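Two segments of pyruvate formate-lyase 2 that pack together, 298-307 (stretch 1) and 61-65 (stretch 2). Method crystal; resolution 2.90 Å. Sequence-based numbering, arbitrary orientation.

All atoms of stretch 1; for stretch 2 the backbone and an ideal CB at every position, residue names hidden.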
# COMPACT_ATOMS: atom_id res chain seq x y z
N GLU A 298 -53.87 -10.84 -1.15
CA GLU A 298 -54.40 -10.05 -0.05
C GLU A 298 -53.61 -10.27 1.25
O GLU A 298 -53.48 -9.36 2.08
CB GLU A 298 -55.88 -10.38 0.16
CG GLU A 298 -56.62 -9.45 1.13
CD GLU A 298 -57.62 -10.19 2.01
OE1 GLU A 298 -58.04 -11.31 1.61
OE2 GLU A 298 -57.99 -9.67 3.10
N LEU A 299 -53.09 -11.49 1.42
CA LEU A 299 -52.21 -11.81 2.54
C LEU A 299 -50.88 -11.06 2.39
O LEU A 299 -50.40 -10.44 3.35
CB LEU A 299 -51.95 -13.32 2.60
CG LEU A 299 -50.94 -13.77 3.65
CD1 LEU A 299 -51.47 -13.50 5.04
CD2 LEU A 299 -50.62 -15.23 3.48
N ALA A 300 -50.31 -11.11 1.18
CA ALA A 300 -49.09 -10.37 0.83
C ALA A 300 -49.22 -8.89 1.11
O ALA A 300 -48.28 -8.28 1.62
CB ALA A 300 -48.76 -10.58 -0.61
N PHE A 301 -50.37 -8.33 0.77
CA PHE A 301 -50.72 -6.95 1.10
C PHE A 301 -50.68 -6.69 2.60
O PHE A 301 -50.13 -5.67 3.03
CB PHE A 301 -52.12 -6.63 0.58
CG PHE A 301 -52.44 -5.16 0.52
CD1 PHE A 301 -52.05 -4.41 -0.57
CD2 PHE A 301 -53.15 -4.54 1.52
CE1 PHE A 301 -52.35 -3.06 -0.63
CE2 PHE A 301 -53.45 -3.19 1.45
CZ PHE A 301 -53.06 -2.46 0.38
N ASP A 302 -51.24 -7.60 3.39
CA ASP A 302 -51.35 -7.42 4.84
C ASP A 302 -49.99 -7.50 5.50
O ASP A 302 -49.71 -6.76 6.45
CB ASP A 302 -52.26 -8.50 5.46
CG ASP A 302 -53.73 -8.07 5.60
OD1 ASP A 302 -54.02 -6.84 5.53
OD2 ASP A 302 -54.58 -8.97 5.80
N ILE A 303 -49.15 -8.39 4.98
CA ILE A 303 -47.76 -8.54 5.41
C ILE A 303 -46.96 -7.23 5.23
O ILE A 303 -46.32 -6.74 6.17
CB ILE A 303 -47.09 -9.70 4.64
CG1 ILE A 303 -47.59 -11.06 5.14
CG2 ILE A 303 -45.62 -9.67 4.77
CD1 ILE A 303 -47.18 -12.22 4.26
N LEU A 304 -47.07 -6.63 4.05
CA LEU A 304 -46.40 -5.37 3.76
C LEU A 304 -46.99 -4.25 4.57
O LEU A 304 -46.26 -3.38 5.05
CB LEU A 304 -46.49 -5.05 2.28
CG LEU A 304 -45.75 -6.07 1.42
CD1 LEU A 304 -46.22 -5.98 -0.01
CD2 LEU A 304 -44.24 -5.89 1.55
N ALA A 305 -48.31 -4.27 4.74
CA ALA A 305 -49.01 -3.28 5.55
C ALA A 305 -48.50 -3.23 6.99
O ALA A 305 -48.28 -2.15 7.54
CB ALA A 305 -50.51 -3.53 5.54
N ASN A 306 -48.28 -4.42 7.55
CA ASN A 306 -47.76 -4.58 8.90
C ASN A 306 -46.38 -3.95 9.08
O ASN A 306 -46.12 -3.30 10.09
CB ASN A 306 -47.67 -6.05 9.21
CG ASN A 306 -47.73 -6.34 10.69
OD1 ASN A 306 -47.22 -5.60 11.53
ND2 ASN A 306 -48.36 -7.43 11.01
N LEU A 307 -45.51 -4.17 8.09
CA LEU A 307 -44.18 -3.58 8.06
C LEU A 307 -44.24 -2.04 8.02
O LEU A 307 -43.63 -1.37 8.86
CB LEU A 307 -43.43 -4.09 6.84
CG LEU A 307 -41.93 -4.36 6.81
CD1 LEU A 307 -41.48 -4.34 5.37
CD2 LEU A 307 -41.14 -3.34 7.58
N UNK A 61 -53.41 -8.42 16.10
CA UNK A 61 -53.61 -9.00 14.77
C UNK A 61 -52.37 -8.96 13.87
O UNK A 61 -52.49 -9.04 12.65
CB UNK A 61 -54.76 -8.27 14.07
N UNK A 62 -51.19 -8.87 14.49
CA UNK A 62 -49.92 -8.76 13.76
C UNK A 62 -49.45 -10.04 13.09
O UNK A 62 -49.64 -11.13 13.61
CB UNK A 62 -48.83 -8.28 14.72
N UNK A 63 -48.83 -9.87 11.93
CA UNK A 63 -48.21 -10.93 11.17
C UNK A 63 -46.71 -10.75 11.18
O UNK A 63 -45.95 -11.70 10.96
CB UNK A 63 -48.74 -10.96 9.74
N UNK A 64 -46.28 -9.51 11.38
CA UNK A 64 -44.87 -9.17 11.49
C UNK A 64 -44.65 -8.55 12.87
O UNK A 64 -45.32 -7.58 13.24
CB UNK A 64 -44.43 -8.22 10.37
N UNK A 65 -43.75 -9.15 13.64
CA UNK A 65 -43.55 -8.76 15.04
C UNK A 65 -42.17 -8.17 15.28
O UNK A 65 -41.24 -8.37 14.50
CB UNK A 65 -43.76 -9.97 15.96

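Stretch 1 is helical throughout, with i to i+4 backbone bonds such as Ile303 N to Leu299 O at 2.9 Å. Its own backbone polar groups are therefore largely occupied, and what it offers stretch 2 is mainly side chain: Leu299 and Ile303 form an apolar strip, and Asn306, whose CA-to-CB bond points toward stretch 2, adds a polar side chain.

Position 61 has phi/psi of 69/23, a left-handed conformation that glycine or asparagine adopts most readily but that other residues can also take. Its ideal CB points sideways, with nothing of stretch 1 within 5.5 Å, so this face sets little limit on size or polarity. The deposited residue is Ser61, whose side chain comes no closer than the 7.2 Å between Ser61 CB and the atom modelled as Asn306 ND2.

At position 62, phi/psi of -74/145 is extended, and CA-to-CB again points sideways. The ideal CB lies 3.8 Å from Asn306 ND2, so a side chain can brush the amide and then continue past it; polar, charged or long flexible residues would all be reasonable. It is Glu62. Its CG lies 3.5 Å from Asn306 OD1, while the carboxylate makes its hydrogen bonds outside this contact.

Position 63 points toward the helix. Its ideal CB is 3.8 Å from Asn306 ND2 and 4.7 Å from Ile303 CG1, and the Leu299 methyls lie farther along the same face. A medium to large aliphatic residue, leucine, isoleucine or methionine, could reach them; alanine would extend no farther than CB. The deposited Leu63, with chi1 m and chi2 t, sends CD1 to 3.8 Å from Leu299 CD1 and 4.1 Å from Ile303 CG1, so one methyl touches both helix residues. Its backbone N lies 2.6 Å from the atom modelled as Asn306 ND2; because that amide is probably turned over in the model, the nature of this approach remains open.

Position 64 also points toward stretch 1, with CA 6.0 Å from the CA of Asn306. Its phi/psi of -121/123 is extended, a region favourable to beta-branched residues. The ideal CB is 3.8 Å from Asn306 CG and 4.8 Å from Ile303 O, with Ile303 CG2 available beyond; valine, isoleucine or leucine would suit. Ile64 is deposited, and its CD1 packs 3.6 Å from Ile303 CG2. Ile303 thus meets side chains from two successive positions.

Position 65, extended at -115/162, directs CA-to-CB away, and its ideal CB has no stretch 1 atom within 5.5 Å. The helix cannot discriminate here, though the backbone would accommodate a beta-branched residue. Val65 makes no contact with it.

Stretch 2, residues 61-65: SELIV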
# COMPACT_ATOMS: atom_id res chain seq x y z
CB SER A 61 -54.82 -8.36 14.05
OG SER A 61 -55.90 -8.10 14.95
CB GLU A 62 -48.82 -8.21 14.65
CG GLU A 62 -48.64 -6.71 14.49
CD GLU A 62 -47.55 -6.11 15.36
OE1 GLU A 62 -47.32 -4.89 15.23
OE2 GLU A 62 -46.94 -6.85 16.17
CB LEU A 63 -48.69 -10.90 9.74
CG LEU A 63 -50.16 -11.24 9.52
CD1 LEU A 63 -50.39 -11.50 8.04
CD2 LEU A 63 -50.56 -12.44 10.35
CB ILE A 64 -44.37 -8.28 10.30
CG1 ILE A 64 -43.81 -9.13 9.18
CG2 ILE A 64 -43.22 -7.41 10.71
CD1 ILE A 64 -44.81 -9.75 8.29
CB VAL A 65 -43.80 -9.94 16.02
CG1 VAL A 65 -45.16 -10.52 15.80
CG2 VAL A 65 -42.76 -11.02 15.85
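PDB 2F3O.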